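Local coordinates for protein clan CA, family C40, NlpC/P60 superfamily cysteine peptidase (Trichomonas vaginalis, PDB 6BIO) that probably acts as a cysteine peptidase of the NlpC/P60 (C40) family that cuts peptide bonds in bacterial peptidoglycan, at residues Ile95-Glu98 against Gly103-Val106; Lys145-Asp150 against Gly155-Asn160; Phe196-Ala201 against Asp205-Leu210; Phe247-Thr252 against Lys258-Tyr263. All coordinates share one frame; numbering follows the deposited sequence.

Contact 1: residues Ile95-Glu98 against Gly103-Val106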
# COMPACT_ATOMS: atom_id res chain seq x y z
N ILE A 95 -8.15 -8.26 23.63
CA ILE A 95 -6.85 -7.73 23.23
C ILE A 95 -5.81 -8.78 23.62
O ILE A 95 -5.71 -9.14 24.80
CB ILE A 95 -6.56 -6.37 23.89
CG1 ILE A 95 -7.52 -5.31 23.38
CG2 ILE A 95 -5.10 -5.96 23.59
CD1 ILE A 95 -7.46 -4.02 24.14
N TYR A 96 -5.04 -9.26 22.64
CA TYR A 96 -4.02 -10.28 22.86
C TYR A 96 -2.62 -9.67 22.84
O TYR A 96 -2.38 -8.60 22.26
CB TYR A 96 -4.12 -11.37 21.78
CG TYR A 96 -5.35 -12.21 21.91
CD1 TYR A 96 -5.46 -13.13 22.93
CD2 TYR A 96 -6.39 -12.05 21.04
CE1 TYR A 96 -6.56 -13.90 23.05
CE2 TYR A 96 -7.51 -12.84 21.11
CZ TYR A 96 -7.60 -13.75 22.15
OH TYR A 96 -8.70 -14.58 22.29
N SER A 97 -1.66 -10.39 23.41
CA SER A 97 -0.28 -9.93 23.50
C SER A 97 0.41 -9.87 22.13
O SER A 97 1.40 -9.15 22.00
CB SER A 97 0.54 -10.81 24.43
OG SER A 97 0.54 -12.14 23.95
N GLU A 98 -0.07 -10.64 21.17
CA GLU A 98 0.53 -10.75 19.85
C GLU A 98 -0.55 -11.16 18.86
O GLU A 98 -1.59 -11.73 19.25
CB GLU A 98 1.68 -11.76 19.81
CG GLU A 98 1.25 -13.17 20.22
CD GLU A 98 2.39 -14.17 20.19
OE1 GLU A 98 3.49 -13.86 20.70
OE2 GLU A 98 2.19 -15.26 19.66
N GLY A 103 -1.60 -15.89 21.85
CA GLY A 103 -1.26 -14.76 22.70
C GLY A 103 -1.97 -14.84 24.04
O GLY A 103 -3.06 -15.38 24.16
N THR A 104 -1.36 -14.23 25.04
CA THR A 104 -2.05 -14.07 26.32
C THR A 104 -3.06 -12.93 26.20
O THR A 104 -2.99 -12.08 25.27
CB THR A 104 -1.05 -13.84 27.47
OG1 THR A 104 -0.20 -12.73 27.17
CG2 THR A 104 -0.20 -15.12 27.72
N ILE A 105 -3.99 -12.89 27.14
CA ILE A 105 -5.03 -11.88 27.16
C ILE A 105 -4.53 -10.66 27.91
O ILE A 105 -4.22 -10.71 29.11
CB ILE A 105 -6.33 -12.42 27.77
CG1 ILE A 105 -6.91 -13.54 26.92
CG2 ILE A 105 -7.37 -11.30 27.86
CD1 ILE A 105 -8.02 -14.26 27.60
N VAL A 106 -4.50 -9.52 27.23
CA VAL A 106 -4.16 -8.26 27.87
C VAL A 106 -5.39 -7.70 28.55
O VAL A 106 -5.35 -7.28 29.72
CB VAL A 106 -3.58 -7.27 26.83
CG1 VAL A 106 -3.30 -5.92 27.49
CG2 VAL A 106 -2.35 -7.85 26.20
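Tyr96 lies along the chain from Gly103 to Ile105, and its side chain can be followed atom by atom. CB sits 3.7 Å from Thr104 O, a carbonyl that also meets the edge of the ring near its plane. CD1 comes within 3.5 Å of Gly103 O, which approaches the ring obliquely. CE1 then touches Ile105 CG1 at 3.9 Å, the two side chains running alongside each other on one face of the sheet. At the tip, OH is hydrogen-bonded to Asn94 ND2, while Phe125 and Leu5 also pack against this side chain; a long aromatic with a polar end lets the ring cover backbone carbonyls and Ile105 while OH reaches Asn94.

Backbone bonds fix the pairing. Val106 N donates to Ile95 O at 2.7 Å and Ser97 N to Thr104 O at 2.8 Å, flanking the non-hydrogen-bonded pair Tyr96-Ile105. Thr104 O also takes a CA-H contact from Tyr96. Ser97 holds OG between its backbone N and carbonyl carbon (chi1 59°), from where OG accepts Thr104 N at 3.0 Å and comes 3.4 Å from Gly103 CA. Glycine, lacking a side chain, permits that close approach. One residue before Tyr96, Ile95 CG2 meets the branched Val106 CB, and Ile95 continues onto Ile128 and Tyr130, as befits a buried aliphatic residue.

Together these bonds close the end of the antiparallel beta hairpin of strands 93-96 and 105-109, in the bacterial SH3 domain.

Contact 2: residues Lys145-Asp150 against Gly155-Asn160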
# COMPACT_ATOMS: atom_id res chain seq x y z
N LYS A 145 -12.17 0.12 8.83
CA LYS A 145 -11.55 -0.77 7.86
C LYS A 145 -10.44 -0.01 7.13
O LYS A 145 -10.68 1.08 6.59
CB LYS A 145 -12.58 -1.27 6.85
CG LYS A 145 -13.74 -1.99 7.43
CD LYS A 145 -13.37 -3.40 7.76
CE LYS A 145 -14.58 -4.12 8.37
NZ LYS A 145 -14.77 -3.70 9.77
N TRP A 146 -9.22 -0.55 7.16
CA TRP A 146 -8.10 0.16 6.53
C TRP A 146 -8.11 0.00 5.02
O TRP A 146 -7.50 0.82 4.32
CB TRP A 146 -6.78 -0.30 7.15
CG TRP A 146 -6.38 -1.69 6.82
CD1 TRP A 146 -6.71 -2.87 7.46
CD2 TRP A 146 -5.56 -2.06 5.71
NE1 TRP A 146 -6.15 -3.93 6.80
CE2 TRP A 146 -5.43 -3.45 5.74
CE3 TRP A 146 -4.88 -1.33 4.73
CZ2 TRP A 146 -4.65 -4.12 4.79
CZ3 TRP A 146 -4.12 -2.00 3.81
CH2 TRP A 146 -4.02 -3.37 3.84
N LYS A 147 -8.79 -1.01 4.50
CA LYS A 147 -9.00 -1.16 3.07
C LYS A 147 -10.44 -1.63 2.85
O LYS A 147 -11.14 -2.03 3.79
CB LYS A 147 -7.99 -2.13 2.42
CG LYS A 147 -8.11 -3.57 2.87
CD LYS A 147 -7.15 -4.46 2.09
CE LYS A 147 -7.17 -5.89 2.58
NZ LYS A 147 -6.11 -6.69 1.96
N GLN A 148 -10.90 -1.54 1.61
CA GLN A 148 -12.24 -2.00 1.24
C GLN A 148 -12.48 -3.43 1.69
O GLN A 148 -11.61 -4.30 1.52
CB GLN A 148 -12.38 -2.02 -0.28
CG GLN A 148 -13.05 -0.86 -0.89
CD GLN A 148 -13.37 -1.12 -2.37
OE1 GLN A 148 -12.53 -1.65 -3.16
NE2 GLN A 148 -14.60 -0.80 -2.76
N ILE A 149 -13.67 -3.70 2.19
CA ILE A 149 -14.10 -5.08 2.37
C ILE A 149 -14.58 -5.66 1.04
O ILE A 149 -14.33 -6.83 0.76
CB ILE A 149 -15.15 -5.18 3.48
CG1 ILE A 149 -14.49 -4.94 4.84
CG2 ILE A 149 -15.83 -6.54 3.48
CD1 ILE A 149 -13.36 -5.95 5.21
N ASP A 150 -15.22 -4.84 0.20
CA ASP A 150 -15.71 -5.28 -1.10
C ASP A 150 -14.56 -5.79 -1.98
O ASP A 150 -13.43 -5.30 -1.91
CB ASP A 150 -16.35 -4.10 -1.83
CG ASP A 150 -17.72 -3.71 -1.29
OD1 ASP A 150 -18.36 -4.51 -0.56
OD2 ASP A 150 -18.16 -2.57 -1.62
N GLY A 155 -6.49 -7.28 -6.06
CA GLY A 155 -6.51 -6.73 -7.42
C GLY A 155 -7.75 -5.91 -7.73
O GLY A 155 -7.67 -4.80 -8.30
N GLU A 156 -8.92 -6.44 -7.35
CA GLU A 156 -10.15 -5.68 -7.50
C GLU A 156 -10.09 -4.43 -6.65
O GLU A 156 -10.57 -3.37 -7.06
CB GLU A 156 -11.36 -6.55 -7.13
CG GLU A 156 -11.52 -7.71 -8.13
CD GLU A 156 -12.75 -8.55 -7.97
OE1 GLU A 156 -13.60 -8.23 -7.10
OE2 GLU A 156 -12.88 -9.50 -8.80
N ARG A 157 -9.49 -4.49 -5.46
CA ARG A 157 -9.40 -3.29 -4.64
C ARG A 157 -8.49 -2.25 -5.30
O ARG A 157 -8.76 -1.04 -5.23
CB ARG A 157 -8.90 -3.65 -3.24
CG ARG A 157 -9.82 -4.57 -2.49
CD ARG A 157 -9.36 -4.83 -1.04
NE ARG A 157 -10.31 -5.71 -0.38
CZ ARG A 157 -10.23 -7.03 -0.35
NH1 ARG A 157 -11.18 -7.74 0.26
NH2 ARG A 157 -9.19 -7.66 -0.87
N ALA A 158 -7.40 -2.70 -5.92
CA ALA A 158 -6.51 -1.77 -6.60
C ALA A 158 -7.22 -1.09 -7.77
O ALA A 158 -7.05 0.12 -7.98
CB ALA A 158 -5.28 -2.51 -7.08
N ALA A 159 -8.02 -1.85 -8.52
CA ALA A 159 -8.79 -1.29 -9.63
C ALA A 159 -9.77 -0.24 -9.12
O ALA A 159 -9.93 0.81 -9.74
CB ALA A 159 -9.53 -2.41 -10.35
N ASN A 160 -10.45 -0.51 -8.00
CA ASN A 160 -11.31 0.53 -7.43
C ASN A 160 -10.49 1.78 -7.08
O ASN A 160 -10.92 2.91 -7.36
CB ASN A 160 -12.06 0.03 -6.20
CG ASN A 160 -12.82 1.18 -5.50
OD1 ASN A 160 -13.85 1.69 -6.00
ND2 ASN A 160 -12.31 1.61 -4.36
O HOH W 1 -10.27 -0.17 -2.98
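Arg157 reaches from its helix to the carbonyls of the loop at Gln148 and Ile149, and these are the direct hydrogen bonds of the contact. Both Arg157 and Gln148 have a second deposited conformer, so what follows describes one arrangement of each. With its chain extended from CG to NE, Arg157 brings NE to 2.7 Å from Gln148 O, the donor tilted 34° from that carbonyl plane. NH1 adds a weak, longer bond to Ile149 O at 3.3 Å. Arginine fits here because its several N-H groups can serve successive backbone carbonyls.

Water supplies the second layer of polar links. One molecule donates to Gln148 OE1 (2.7 Å) and to Arg157 O (2.8 Å), and accepts from Asn160 ND2 (3.0 Å). The two amide groups cross with their planes 24° apart, bridged by this water.

The loop runs from strand 133-138 to helix 154-163, which rests through Ala158 and Ala159 on strand 237-243 of the NlpC/P60 sheet; the contact ties the loop to the helix it leads into.

Charge is shared through Asp154, which forms salt bridges with both Lys147 NZ and Arg157 NH2 and would offset the proximity of two cations. Apolar contact comes from the lysine's extended chain: Lys147 CD meets Arg157 CD at 3.8 Å, and CE lies over one face of the guanidinium group, toward its rim.

Contact 3: residues Phe196-Ala201 against Asp205-Leu210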
# COMPACT_ATOMS: atom_id res chain seq x y z
N PHE A 196 4.08 -2.77 -1.59
CA PHE A 196 5.09 -1.94 -2.24
C PHE A 196 5.31 -2.32 -3.68
O PHE A 196 5.53 -3.49 -4.01
CB PHE A 196 6.42 -2.09 -1.52
CG PHE A 196 7.48 -1.17 -2.06
CD1 PHE A 196 7.51 0.16 -1.69
CD2 PHE A 196 8.45 -1.64 -2.94
CE1 PHE A 196 8.47 1.01 -2.19
CE2 PHE A 196 9.40 -0.76 -3.45
CZ PHE A 196 9.41 0.57 -3.07
N MET A 197 5.35 -1.32 -4.53
CA MET A 197 6.02 -1.46 -5.81
C MET A 197 6.92 -0.26 -5.96
O MET A 197 6.70 0.77 -5.32
CB MET A 197 5.12 -1.60 -7.01
CG MET A 197 4.24 -0.44 -7.26
SD MET A 197 3.28 -0.48 -8.85
CE MET A 197 2.28 -1.89 -8.57
N HIS A 198 7.90 -0.37 -6.86
CA HIS A 198 8.81 0.72 -7.14
C HIS A 198 8.10 1.82 -7.90
O HIS A 198 6.94 1.70 -8.31
CB HIS A 198 10.05 0.19 -7.88
CG HIS A 198 10.99 -0.53 -6.98
ND1 HIS A 198 11.83 0.12 -6.09
CD2 HIS A 198 11.19 -1.86 -6.77
CE1 HIS A 198 12.51 -0.77 -5.40
NE2 HIS A 198 12.16 -1.98 -5.80
N ARG A 199 8.79 2.94 -8.03
CA ARG A 199 8.16 4.17 -8.47
C ARG A 199 8.05 4.33 -9.98
O ARG A 199 7.10 5.00 -10.43
CB ARG A 199 8.91 5.36 -7.87
CG ARG A 199 8.48 6.74 -8.30
CD ARG A 199 7.01 7.02 -7.98
NE ARG A 199 6.59 8.37 -8.37
CZ ARG A 199 6.22 8.71 -9.59
NH1 ARG A 199 6.33 7.86 -10.58
NH2 ARG A 199 5.83 9.95 -9.79
N THR A 200 8.99 3.82 -10.76
CA THR A 200 9.02 4.09 -12.20
C THR A 200 8.59 2.85 -12.98
O THR A 200 8.81 1.70 -12.56
CB THR A 200 10.40 4.61 -12.63
OG1 THR A 200 11.39 3.64 -12.34
CG2 THR A 200 10.74 5.86 -11.89
N ALA A 201 8.06 3.10 -14.18
CA ALA A 201 7.50 2.03 -14.98
C ALA A 201 8.55 0.99 -15.32
O ALA A 201 8.26 -0.19 -15.34
CB ALA A 201 6.88 2.57 -16.27
N ASP A 205 8.09 -2.94 -14.14
CA ASP A 205 8.17 -3.98 -15.16
C ASP A 205 8.94 -5.21 -14.72
O ASP A 205 8.85 -6.24 -15.39
CB ASP A 205 8.88 -3.39 -16.38
CG ASP A 205 9.00 -4.35 -17.56
OD1 ASP A 205 7.95 -4.70 -18.15
OD2 ASP A 205 10.18 -4.66 -17.89
N LEU A 206 9.75 -5.11 -13.66
CA LEU A 206 10.73 -6.14 -13.30
C LEU A 206 10.32 -6.95 -12.10
O LEU A 206 11.07 -7.86 -11.70
CB LEU A 206 12.10 -5.50 -13.03
CG LEU A 206 12.69 -4.65 -14.16
CD1 LEU A 206 13.99 -4.08 -13.71
CD2 LEU A 206 12.88 -5.49 -15.43
N HIS A 207 9.17 -6.64 -11.50
CA HIS A 207 8.74 -7.30 -10.26
C HIS A 207 7.27 -7.62 -10.34
O HIS A 207 6.58 -7.24 -11.28
CB HIS A 207 9.08 -6.44 -9.02
CG HIS A 207 10.52 -6.06 -8.96
ND1 HIS A 207 11.50 -6.92 -8.52
CD2 HIS A 207 11.16 -4.92 -9.34
CE1 HIS A 207 12.68 -6.33 -8.62
NE2 HIS A 207 12.49 -5.11 -9.11
N GLY A 208 6.76 -8.27 -9.30
CA GLY A 208 5.43 -8.82 -9.32
C GLY A 208 5.39 -10.13 -10.08
O GLY A 208 6.28 -10.47 -10.85
N GLN A 209 4.29 -10.85 -9.92
CA GLN A 209 4.14 -12.12 -10.59
C GLN A 209 3.92 -11.86 -12.08
O GLN A 209 3.07 -11.08 -12.47
CB GLN A 209 2.95 -12.87 -9.99
CG GLN A 209 2.60 -14.22 -10.66
CD GLN A 209 1.24 -14.74 -10.17
OE1 GLN A 209 0.65 -14.20 -9.22
NE2 GLN A 209 0.74 -15.76 -10.83
N LEU A 210 4.66 -12.56 -12.92
CA LEU A 210 4.56 -12.37 -14.36
C LEU A 210 3.37 -13.13 -14.92
O LEU A 210 3.27 -14.35 -14.74
CB LEU A 210 5.85 -12.86 -15.01
CG LEU A 210 6.00 -12.65 -16.52
CD1 LEU A 210 5.96 -11.19 -16.85
CD2 LEU A 210 7.30 -13.27 -17.04
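His198 and His207 each turn CG opposite the carbonyl carbon and beside the backbone N (chi1 -76° and -54°), which swings both imidazoles into the gap between their chains. The CD2 carbons meet at 4.0 Å, with ring planes 44° apart, an oblique meeting. Phe196 lays its CE2 atom 3.6 Å above the centre of the His198 ring, and Tyr46 also meets that ring, while His207 touches Tyr275; a flat, weakly polar ring suits a place between aromatic neighbours.

Between the two histidines the chain makes the short helix 201-204. Asp205 N donates to Ala201 O at 3.0 Å, the i to i+4 bond of its single turn, and Ala201 packs on Val235. Asp205 points CG away from its backbone N (chi1 -178°), sending its carboxylate away from Ala201 to the hydroxyls of Thr224, Ser270 and Thr271, all hydrogen-bonded to OD1. The turn is thereby tied to the sheet of the NlpC/P60 domain.

With His198 NE2 and His207 NE2 only 4.6 Å apart, simultaneous protonation of both rings would probably be disfavoured.

Contact 4: residues Phe247-Thr252 against Lys258-Tyr263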
# COMPACT_ATOMS: atom_id res chain seq x y z
N PHE A 247 -7.99 -0.55 -19.36
CA PHE A 247 -7.10 -0.17 -18.28
C PHE A 247 -7.26 1.30 -17.97
O PHE A 247 -7.83 2.06 -18.75
CB PHE A 247 -5.64 -0.54 -18.55
CG PHE A 247 -4.94 0.20 -19.72
CD1 PHE A 247 -4.23 1.37 -19.47
CD2 PHE A 247 -4.80 -0.39 -20.99
CE1 PHE A 247 -3.50 2.00 -20.48
CE2 PHE A 247 -4.08 0.23 -21.97
CZ PHE A 247 -3.43 1.44 -21.72
N ILE A 248 -6.81 1.68 -16.79
CA ILE A 248 -6.76 3.08 -16.39
C ILE A 248 -5.30 3.52 -16.28
O ILE A 248 -4.43 2.77 -15.81
CB ILE A 248 -7.53 3.31 -15.07
CG1 ILE A 248 -9.03 3.25 -15.35
CG2 ILE A 248 -7.13 4.66 -14.45
CD1 ILE A 248 -9.91 3.30 -14.12
N HIS A 249 -5.01 4.72 -16.77
CA HIS A 249 -3.66 5.26 -16.71
C HIS A 249 -3.69 6.78 -16.62
O HIS A 249 -4.68 7.43 -16.96
CB HIS A 249 -2.80 4.83 -17.92
CG HIS A 249 -3.28 5.32 -19.27
ND1 HIS A 249 -2.41 5.40 -20.33
CD2 HIS A 249 -4.50 5.64 -19.76
CE1 HIS A 249 -3.06 5.82 -21.41
NE2 HIS A 249 -4.33 5.96 -21.10
N ALA A 250 -2.58 7.34 -16.13
CA ALA A 250 -2.34 8.76 -16.24
C ALA A 250 -1.60 8.97 -17.55
O ALA A 250 -0.52 8.40 -17.75
CB ALA A 250 -1.52 9.27 -15.07
N SER A 251 -2.18 9.77 -18.43
CA SER A 251 -1.64 9.92 -19.77
C SER A 251 -1.44 11.37 -20.12
O SER A 251 -2.24 12.22 -19.77
CB SER A 251 -2.65 9.36 -20.75
OG SER A 251 -2.20 9.48 -22.09
N THR A 252 -0.37 11.65 -20.88
CA THR A 252 -0.20 13.00 -21.41
C THR A 252 -1.19 13.29 -22.52
O THR A 252 -1.43 14.46 -22.81
CB THR A 252 1.22 13.23 -21.90
OG1 THR A 252 1.58 12.23 -22.86
CG2 THR A 252 2.17 13.26 -20.76
N LYS A 258 -7.44 8.42 -16.95
CA LYS A 258 -8.56 8.03 -17.78
C LYS A 258 -8.52 6.55 -18.14
O LYS A 258 -7.48 5.87 -18.01
CB LYS A 258 -8.60 8.84 -19.08
CG LYS A 258 -7.38 8.65 -19.96
CD LYS A 258 -7.52 9.47 -21.24
CE LYS A 258 -6.28 9.57 -21.95
NZ LYS A 258 -6.54 10.00 -23.38
N TYR A 259 -9.67 6.07 -18.61
CA TYR A 259 -9.75 4.76 -19.22
C TYR A 259 -9.08 4.73 -20.58
O TYR A 259 -9.02 5.73 -21.31
CB TYR A 259 -11.21 4.37 -19.42
CG TYR A 259 -11.99 3.99 -18.18
CD1 TYR A 259 -11.97 2.69 -17.69
CD2 TYR A 259 -12.79 4.92 -17.51
CE1 TYR A 259 -12.70 2.35 -16.58
CE2 TYR A 259 -13.51 4.57 -16.39
CZ TYR A 259 -13.48 3.28 -15.95
OH TYR A 259 -14.18 2.95 -14.82
N GLN A 260 -8.65 3.52 -20.95
CA GLN A 260 -8.11 3.23 -22.27
C GLN A 260 -8.48 1.82 -22.65
O GLN A 260 -8.33 0.88 -21.87
CB GLN A 260 -6.57 3.31 -22.32
CG GLN A 260 -5.96 2.71 -23.63
CD GLN A 260 -6.30 3.53 -24.89
OE1 GLN A 260 -6.24 4.76 -24.85
NE2 GLN A 260 -6.64 2.84 -26.03
N ASP A 261 -8.90 1.64 -23.90
CA ASP A 261 -9.19 0.32 -24.42
C ASP A 261 -7.89 -0.42 -24.66
O ASP A 261 -7.04 0.05 -25.43
CB ASP A 261 -9.97 0.46 -25.73
CG ASP A 261 -10.40 -0.87 -26.30
OD1 ASP A 261 -9.52 -1.56 -26.81
OD2 ASP A 261 -11.61 -1.21 -26.23
N PHE A 262 -7.72 -1.57 -24.01
CA PHE A 262 -6.43 -2.25 -24.01
C PHE A 262 -6.06 -2.71 -25.42
O PHE A 262 -4.93 -2.48 -25.90
CB PHE A 262 -6.53 -3.44 -23.04
CG PHE A 262 -5.25 -4.22 -22.81
CD1 PHE A 262 -3.98 -3.73 -23.13
CD2 PHE A 262 -5.35 -5.50 -22.23
CE1 PHE A 262 -2.82 -4.53 -22.88
CE2 PHE A 262 -4.22 -6.28 -21.97
CZ PHE A 262 -2.95 -5.80 -22.31
N TYR A 263 -6.99 -3.37 -26.12
CA TYR A 263 -6.66 -3.96 -27.41
C TYR A 263 -6.36 -2.90 -28.46
O TYR A 263 -5.52 -3.12 -29.33
CB TYR A 263 -7.81 -4.85 -27.87
CG TYR A 263 -7.60 -5.50 -29.21
CD1 TYR A 263 -6.75 -6.59 -29.35
CD2 TYR A 263 -8.26 -5.02 -30.36
CE1 TYR A 263 -6.55 -7.19 -30.58
CE2 TYR A 263 -8.07 -5.61 -31.59
CZ TYR A 263 -7.21 -6.70 -31.70
OH TYR A 263 -6.99 -7.31 -32.92
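Phe247 and Gln260 exchange two backbone hydrogen bonds, Phe247 N to Gln260 O at 2.9 Å and Gln260 N to Phe247 O at 2.8 Å. His249 and Lys258 repeat the pattern, His249 N reaching Lys258 O at 3.0 Å and Lys258 N reaching His249 O at 2.9 Å. Between these hydrogen-bonded pairs stands the non-hydrogen-bonded pair Ile248-Tyr259, where CA-H groups point at Lys258 O and Phe247 O.

The His249 ring is covered on both faces and met at its edge. Its CG lies between the backbone N and carbonyl carbon (chi1 63°), standing the ring up between Ser251 CB over one face and Phe247 CE1 over the other, with Lys258 O at its edge. ND1 is hydrogen-bonded to His237 on the adjoining strand, whereas NE2 is buried without a partner in the model.

The two strands, 246-251 and 256-261, form an antiparallel hairpin at the border of the six-stranded NlpC/P60 sheet. In this family a catalytic histidine on one strand is oriented by a polar residue on the next, and the His237-His249 pair is consistent with that scheme.

Farther out, Phe247 offers a ring face to Gln260 CB (one of two conformers), a CH-pi contact 3.8 Å from the centroid, and CD2 meets Phe262 CD1 at 4.1 Å. On the Ile248-Tyr259 face, Ile248 CD1 lies 4.1 Å from the centroid of the Tyr259 ring; Val162 and Leu166 also pack on Ile248, as suits a buried aliphatic. Lys258 stretches its chain along His249 and brings CE to 3.8 Å from Ser251 CB.

In the fold
The four contacts follow one another along the chain, from the bacterial SH3 domain into the peptidase domain. Contact 1 is the outlier: its centre lies about 47 Å from that of contact 4, on the opposite side of the molecule. Contact 2 sits between them, about 28 Å from contact 1 and about 20 Å from contact 4 between centres; it comes within about 5 Å of contact 4 at the nearest atoms, helix 154-163 packing on Ile248. Contacts 3 and 4 reach the same NlpC/P60 sheet, their centres about 18 Å apart. By family resemblance, the active site probably involves His237, to which His249 of contact 4 is bonded.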